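Local structure of adhesion G-protein coupled receptor G6 (Danio rerio, 6V55) at residues E546-A551 with V587-Q592; Q539-V544 with K577-T582; T172-F177 with Y241-G246. The protein is an adhesion G-protein coupled receptor linked to myelination, whose calcium-binding extracellular region probably senses ligands and relays the signal to its membrane part. All coordinates share one frame; numbering follows the deposited sequence.

Interaction 1 (E546-A551 with V587-Q592)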
# COMPACT_ATOMS: atom_id res chain seq x y z
N GLU A 546 24.54 -0.99 -29.12
CA GLU A 546 24.34 -2.26 -29.80
C GLU A 546 22.99 -2.30 -30.51
O GLU A 546 22.88 -2.77 -31.65
CB GLU A 546 24.45 -3.41 -28.81
CG GLU A 546 25.77 -3.49 -28.06
CD GLU A 546 25.75 -4.56 -26.96
OE1 GLU A 546 26.73 -4.65 -26.18
OE2 GLU A 546 24.75 -5.32 -26.87
N LEU A 547 21.98 -1.73 -29.85
CA LEU A 547 20.64 -1.66 -30.38
C LEU A 547 20.58 -0.79 -31.62
O LEU A 547 19.92 -1.16 -32.59
CB LEU A 547 19.70 -1.10 -29.31
CG LEU A 547 18.21 -1.11 -29.57
CD1 LEU A 547 17.54 -1.58 -28.32
CD2 LEU A 547 17.69 0.25 -29.95
N VAL A 548 21.23 0.37 -31.60
CA VAL A 548 21.13 1.28 -32.74
C VAL A 548 21.92 0.72 -33.93
O VAL A 548 21.49 0.85 -35.08
CB VAL A 548 21.59 2.69 -32.31
CG1 VAL A 548 21.82 3.64 -33.48
CG2 VAL A 548 20.56 3.31 -31.40
N ASN A 549 22.96 -0.07 -33.65
CA ASN A 549 23.76 -0.67 -34.71
C ASN A 549 23.05 -1.82 -35.41
O ASN A 549 23.05 -1.87 -36.65
CB ASN A 549 25.07 -1.15 -34.13
CG ASN A 549 26.13 -0.13 -34.29
OD1 ASN A 549 26.35 0.37 -35.40
ND2 ASN A 549 26.76 0.26 -33.18
N ILE A 550 22.43 -2.74 -34.67
CA ILE A 550 21.88 -3.89 -35.37
C ILE A 550 20.47 -3.65 -35.91
O ILE A 550 20.08 -4.33 -36.87
CB ILE A 550 21.95 -5.15 -34.47
CG1 ILE A 550 22.11 -6.41 -35.34
CG2 ILE A 550 20.76 -5.27 -33.56
CD1 ILE A 550 22.72 -7.60 -34.61
N ALA A 551 19.73 -2.66 -35.40
CA ALA A 551 18.32 -2.57 -35.74
C ALA A 551 18.09 -1.56 -36.86
O ALA A 551 18.88 -0.65 -37.09
CB ALA A 551 17.48 -2.18 -34.52
N VAL A 587 23.53 8.40 -30.81
CA VAL A 587 22.57 9.38 -31.32
C VAL A 587 22.90 9.78 -32.76
O VAL A 587 22.01 9.92 -33.60
CB VAL A 587 22.52 10.59 -30.37
CG1 VAL A 587 21.79 11.76 -30.95
CG2 VAL A 587 21.80 10.20 -29.15
N ASP A 588 24.20 9.88 -33.07
CA ASP A 588 24.65 10.30 -34.40
C ASP A 588 24.30 9.27 -35.46
O ASP A 588 23.85 9.62 -36.56
CB ASP A 588 26.17 10.53 -34.41
CG ASP A 588 26.60 11.82 -33.69
OD1 ASP A 588 27.84 11.99 -33.54
OD2 ASP A 588 25.73 12.63 -33.27
N GLU A 589 24.44 8.00 -35.13
CA GLU A 589 24.14 6.95 -36.10
C GLU A 589 22.66 6.65 -36.18
O GLU A 589 22.23 6.16 -37.22
CB GLU A 589 24.90 5.67 -35.75
CG GLU A 589 25.26 4.87 -36.98
CD GLU A 589 25.23 3.41 -36.68
OE1 GLU A 589 25.17 3.08 -35.47
OE2 GLU A 589 25.29 2.61 -37.64
N LEU A 590 21.91 6.90 -35.09
CA LEU A 590 20.45 6.80 -35.12
C LEU A 590 19.86 7.75 -36.15
O LEU A 590 18.98 7.36 -36.93
CB LEU A 590 19.89 7.10 -33.73
CG LEU A 590 18.39 7.26 -33.51
CD1 LEU A 590 17.86 5.93 -33.10
CD2 LEU A 590 18.10 8.24 -32.39
N VAL A 591 20.41 8.96 -36.23
CA VAL A 591 19.95 9.98 -37.16
C VAL A 591 20.33 9.61 -38.60
O VAL A 591 19.58 9.90 -39.55
CB VAL A 591 20.51 11.34 -36.68
CG1 VAL A 591 20.24 12.44 -37.63
CG2 VAL A 591 19.82 11.71 -35.37
N GLN A 592 21.46 8.93 -38.80
CA GLN A 592 21.82 8.48 -40.14
C GLN A 592 20.89 7.38 -40.64
O GLN A 592 20.57 7.33 -41.83
CB GLN A 592 23.26 7.98 -40.16
CG GLN A 592 24.29 9.04 -39.79
CD GLN A 592 24.41 10.12 -40.85
OE1 GLN A 592 24.24 9.85 -42.04
NE2 GLN A 592 24.70 11.35 -40.41
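In the helical part of the GAIN domain, V548 and N549 on the last turn of helix 534-550 meet E589 and L590 of helix 573-593. The two short axes run the same way, 24° apart, and approach to 9.5 Å. V548 holds the buried half. Its CG1 lies anti to the backbone N (chi1 167°), and this carries the methyl against the neighbouring helix backbone, 3.6 Å from L590 N. The same CG1 is 4.0 Å from L590 CB, while the other branch, CG2, faces L590 CD1 at 4.1 Å; the two side chains cross at about a right angle. A short, beta-branched residue suits this place, letting the backbones close to 6.0 Å between V548 CA and L590 CA. The layer is one of several in the bundle of subdomain A: V548 also rests on V561 and L590 on V562, both from helix 555-568. Toward solvent the chemistry turns polar. E589 bends at chi2 and brings its carboxylate across N549, with E589 OE1 3.6 Å from N549 CG and the amide and carboxylate planes 47° apart. Glutamate suits here, being long enough to reach across to N549. K593 donates a hydrogen bond to the carbonyl of V548 and makes a long, weak ion pair with E589, whose OE2 also has a weak hydrogen bond to a sugar of the glycan near N704. Shortening E589 to an alanine is likely to leave the sugar without its weak acceptor and K593 with one fewer counter-charge, and to open a gap beside N549.

Interaction 2 (Q539-V544 with K577-T582)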
# COMPACT_ATOMS: atom_id res chain seq x y z
N GLN A 539 26.37 0.95 -18.81
CA GLN A 539 25.85 -0.29 -19.37
C GLN A 539 24.58 -0.08 -20.17
O GLN A 539 24.31 -0.84 -21.10
CB GLN A 539 25.58 -1.30 -18.27
CG GLN A 539 26.81 -1.73 -17.58
CD GLN A 539 26.49 -2.37 -16.29
OE1 GLN A 539 25.44 -3.00 -16.14
NE2 GLN A 539 27.37 -2.21 -15.31
N VAL A 540 23.78 0.92 -19.81
CA VAL A 540 22.61 1.22 -20.62
C VAL A 540 23.04 1.85 -21.94
O VAL A 540 22.53 1.49 -23.01
CB VAL A 540 21.62 2.09 -19.81
CG1 VAL A 540 20.50 2.55 -20.65
CG2 VAL A 540 21.03 1.29 -18.65
N VAL A 541 24.08 2.68 -21.91
CA VAL A 541 24.48 3.39 -23.12
C VAL A 541 25.29 2.47 -24.05
O VAL A 541 25.26 2.63 -25.28
CB VAL A 541 25.18 4.69 -22.67
CG1 VAL A 541 25.95 5.36 -23.74
CG2 VAL A 541 24.12 5.68 -22.18
N THR A 542 25.92 1.43 -23.51
CA THR A 542 26.54 0.43 -24.39
C THR A 542 25.48 -0.42 -25.10
O THR A 542 25.57 -0.60 -26.33
CB THR A 542 27.52 -0.43 -23.60
OG1 THR A 542 28.62 0.40 -23.20
CG2 THR A 542 28.07 -1.57 -24.45
N LYS A 543 24.45 -0.87 -24.37
CA LYS A 543 23.34 -1.63 -24.97
C LYS A 543 22.54 -0.81 -26.00
O LYS A 543 22.13 -1.36 -27.03
CB LYS A 543 22.41 -2.15 -23.88
CG LYS A 543 21.41 -3.18 -24.39
CD LYS A 543 22.09 -4.34 -25.10
CE LYS A 543 22.77 -5.26 -24.07
NZ LYS A 543 23.64 -6.32 -24.65
N VAL A 544 22.35 0.50 -25.75
CA VAL A 544 21.72 1.39 -26.73
C VAL A 544 22.57 1.49 -28.00
O VAL A 544 22.03 1.49 -29.11
CB VAL A 544 21.46 2.77 -26.09
CG1 VAL A 544 21.19 3.88 -27.10
CG2 VAL A 544 20.30 2.68 -25.17
N LYS A 577 30.18 11.04 -17.89
CA LYS A 577 31.52 11.26 -18.45
C LYS A 577 32.11 10.00 -19.07
O LYS A 577 32.69 10.06 -20.16
CB LYS A 577 32.47 11.82 -17.39
CG LYS A 577 33.68 12.57 -17.99
CD LYS A 577 34.53 13.34 -16.94
CE LYS A 577 35.23 12.43 -15.91
NZ LYS A 577 36.68 12.17 -16.23
N ASP A 578 31.90 8.85 -18.45
CA ASP A 578 32.37 7.60 -19.02
C ASP A 578 31.50 7.11 -20.18
O ASP A 578 32.00 6.41 -21.06
CB ASP A 578 32.44 6.54 -17.92
CG ASP A 578 33.78 6.54 -17.21
OD1 ASP A 578 34.26 5.43 -16.87
OD2 ASP A 578 34.35 7.64 -17.02
N ALA A 579 30.21 7.45 -20.21
CA ALA A 579 29.30 6.96 -21.24
C ALA A 579 29.03 7.95 -22.36
O ALA A 579 28.31 7.59 -23.29
CB ALA A 579 27.96 6.55 -20.62
N SER A 580 29.58 9.18 -22.30
CA SER A 580 29.10 10.25 -23.16
C SER A 580 29.51 10.06 -24.62
O SER A 580 28.75 10.41 -25.52
CB SER A 580 29.58 11.62 -22.66
OG SER A 580 30.97 11.80 -22.84
N GLU A 581 30.69 9.49 -24.86
CA GLU A 581 31.13 9.34 -26.24
C GLU A 581 30.36 8.24 -26.96
O GLU A 581 30.06 8.36 -28.15
CB GLU A 581 32.64 9.09 -26.30
CG GLU A 581 33.20 9.22 -27.70
CD GLU A 581 34.55 8.55 -27.87
OE1 GLU A 581 35.09 7.99 -26.88
OE2 GLU A 581 35.08 8.61 -29.00
N THR A 582 29.99 7.17 -26.25
CA THR A 582 29.11 6.16 -26.83
C THR A 582 27.71 6.72 -27.07
O THR A 582 27.13 6.51 -28.15
CB THR A 582 29.08 4.94 -25.91
OG1 THR A 582 30.40 4.37 -25.83
CG2 THR A 582 28.12 3.91 -26.41
O HOH W 1 30.52 0.94 -25.20
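V541 carries the tight part of this contact, set against A579 and T582 on the nearly parallel neighbouring helix, whose axis lies 9° away in direction. V541 CG1 sits anti to its own backbone N (chi1 165°), and from there it reaches within 3.3 Å of A579 O and 3.7 Å of T582 CG2. The methyl of A579 meets the same branch, A579 CB lying 3.9 Å from V541 CG1. Alanine fits here because its small side chain lets the valine come down onto the backbone. In return T582 CG2 presses on the carbonyl of the first helix, 3.3 Å from V541 O, as the two side chains slide past each other in opposite directions. Within the helical subdomain of the GAIN domain this apolar side faces inward, where V541 also touches V568 of helix 555-568. The outer side is looser and wetter. A water donates to T542 OG1 at 2.8 Å, while the T542 hydroxyl is hydrogen-bonded to T538 O within its own helix. Threonine suits this edge: the T582 methyl serves the packed side, and the T542 hydroxyl takes the water, which only weakly reaches that of T582.

Interaction 3 (T172-F177 with Y241-G246)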
# COMPACT_ATOMS: atom_id res chain seq x y z
N THR A 172 -41.09 11.07 38.62
CA THR A 172 -41.64 9.85 39.20
C THR A 172 -41.76 8.76 38.13
O THR A 172 -41.95 9.05 36.95
CB THR A 172 -43.00 10.10 39.86
OG1 THR A 172 -43.92 10.64 38.90
CG2 THR A 172 -42.88 11.09 41.02
N SER A 173 -41.59 7.51 38.55
CA SER A 173 -41.58 6.41 37.59
C SER A 173 -42.98 6.09 37.09
O SER A 173 -43.94 6.09 37.86
CB SER A 173 -40.96 5.16 38.22
OG SER A 173 -39.78 5.45 38.96
N ILE A 174 -43.10 5.84 35.78
CA ILE A 174 -44.38 5.50 35.17
C ILE A 174 -44.36 4.16 34.46
O ILE A 174 -45.44 3.59 34.21
CB ILE A 174 -44.86 6.60 34.20
CG1 ILE A 174 -43.85 6.83 33.07
CG2 ILE A 174 -45.17 7.88 34.96
CD1 ILE A 174 -44.33 7.82 32.02
N LEU A 175 -43.21 3.62 34.09
CA LEU A 175 -43.09 2.27 33.57
C LEU A 175 -41.80 1.70 34.11
O LEU A 175 -40.77 2.39 34.08
CB LEU A 175 -43.10 2.23 32.03
CG LEU A 175 -42.96 0.81 31.46
CD1 LEU A 175 -44.20 -0.01 31.79
CD2 LEU A 175 -42.65 0.78 29.98
N ALA A 176 -41.84 0.48 34.63
CA ALA A 176 -40.66 -0.19 35.15
C ALA A 176 -40.86 -1.70 35.11
O ALA A 176 -41.94 -2.20 35.43
CB ALA A 176 -40.36 0.25 36.59
N PHE A 177 -39.81 -2.42 34.73
CA PHE A 177 -39.80 -3.88 34.84
C PHE A 177 -38.80 -4.25 35.92
O PHE A 177 -37.59 -4.08 35.75
CB PHE A 177 -39.43 -4.55 33.52
CG PHE A 177 -39.51 -6.05 33.56
CD1 PHE A 177 -40.58 -6.69 34.17
CD2 PHE A 177 -38.52 -6.82 32.96
CE1 PHE A 177 -40.67 -8.07 34.18
CE2 PHE A 177 -38.60 -8.21 32.97
CZ PHE A 177 -39.67 -8.83 33.59
N TYR A 241 -54.31 3.86 33.01
CA TYR A 241 -53.11 4.67 32.90
C TYR A 241 -52.69 4.87 31.45
O TYR A 241 -52.94 4.04 30.58
CB TYR A 241 -51.96 4.05 33.68
CG TYR A 241 -52.28 3.97 35.14
CD1 TYR A 241 -52.34 5.12 35.93
CD2 TYR A 241 -52.57 2.74 35.74
CE1 TYR A 241 -52.66 5.04 37.28
CE2 TYR A 241 -52.89 2.65 37.09
CZ TYR A 241 -52.93 3.81 37.85
OH TYR A 241 -53.25 3.73 39.18
N THR A 242 -52.03 5.99 31.22
CA THR A 242 -51.44 6.34 29.94
C THR A 242 -50.02 6.78 30.22
O THR A 242 -49.78 7.55 31.16
CB THR A 242 -52.25 7.45 29.26
OG1 THR A 242 -53.62 7.04 29.11
CG2 THR A 242 -51.67 7.82 27.90
N LEU A 243 -49.07 6.30 29.44
CA LEU A 243 -47.68 6.71 29.63
C LEU A 243 -47.47 8.03 28.89
O LEU A 243 -47.63 8.09 27.67
CB LEU A 243 -46.74 5.61 29.12
CG LEU A 243 -47.01 4.20 29.66
CD1 LEU A 243 -46.05 3.18 29.05
CD2 LEU A 243 -46.94 4.18 31.17
N GLN A 244 -47.12 9.08 29.63
CA GLN A 244 -47.03 10.40 29.02
C GLN A 244 -45.75 10.58 28.22
O GLN A 244 -44.81 9.77 28.29
CB GLN A 244 -47.12 11.50 30.08
CG GLN A 244 -48.53 12.10 30.28
CD GLN A 244 -49.12 12.76 29.02
OE1 GLN A 244 -48.41 13.34 28.20
NE2 GLN A 244 -50.45 12.68 28.90
N SER A 245 -45.72 11.67 27.45
CA SER A 245 -44.60 12.03 26.60
C SER A 245 -43.38 12.45 27.41
O SER A 245 -43.45 12.70 28.62
CB SER A 245 -44.99 13.17 25.66
OG SER A 245 -45.48 12.69 24.43
N GLY A 246 -42.25 12.53 26.70
CA GLY A 246 -41.08 13.28 27.12
C GLY A 246 -40.38 12.77 28.35
O GLY A 246 -39.87 13.57 29.15
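With chi1 at 59°, I174 places CG1 between its backbone N and carbonyl carbon, and an extended chi2 then sends CD1 out to the loop, 3.9 Å from Q244 N and 4.4 Å from L243 CB. L243 answers with CG anti to its carbonyl carbon (chi1 -51°), a turn that brings CD2 to 3.4 Å from I174 O. L243 CD1 takes the other neighbour, 4.3 Å from L175 CD2. I174 and L175 form a classic beta bulge opposite L166, which puts their side chains on roughly the same side, both toward the loop. The setting is the jelly-roll sandwich of the pentraxin-like domain, where L243 also lies on I188 of one sheet and on F146 of the other, closing the sandwich edge. A forked leucine suits L243's place, because one branch meets I174 and the other L175. On the outer side Q244 folds back, its OE1 accepting from S245 N at 3.3 Å with the donor above the carbonyl plane. With no hydrogen bond between the two segments, the loop is held to the strand by apolar contact, which depends on the fit of shapes more than on direction.

Along the chain, interaction 3 comes first: it closes a loop of 63 residues, rich in strand, and ties the irregular run before strand 248-251 to strand 173-180 within the pentraxin-like domain. Interactions 1 and 2 follow much later, in series with it. Helix 534-550 supplies 539-544 and then 546-551, and helix 573-593 answers in the same order with 577-582 and then 587-592, so the two loops cross instead of nesting. Both enclose helix 555-568, and the pair fastens the same two helices at points 13 Å apart, centre to centre. Interaction 3 lies on the opposite side of the chain's centre, its own centre about 95 Å from that of interaction 1.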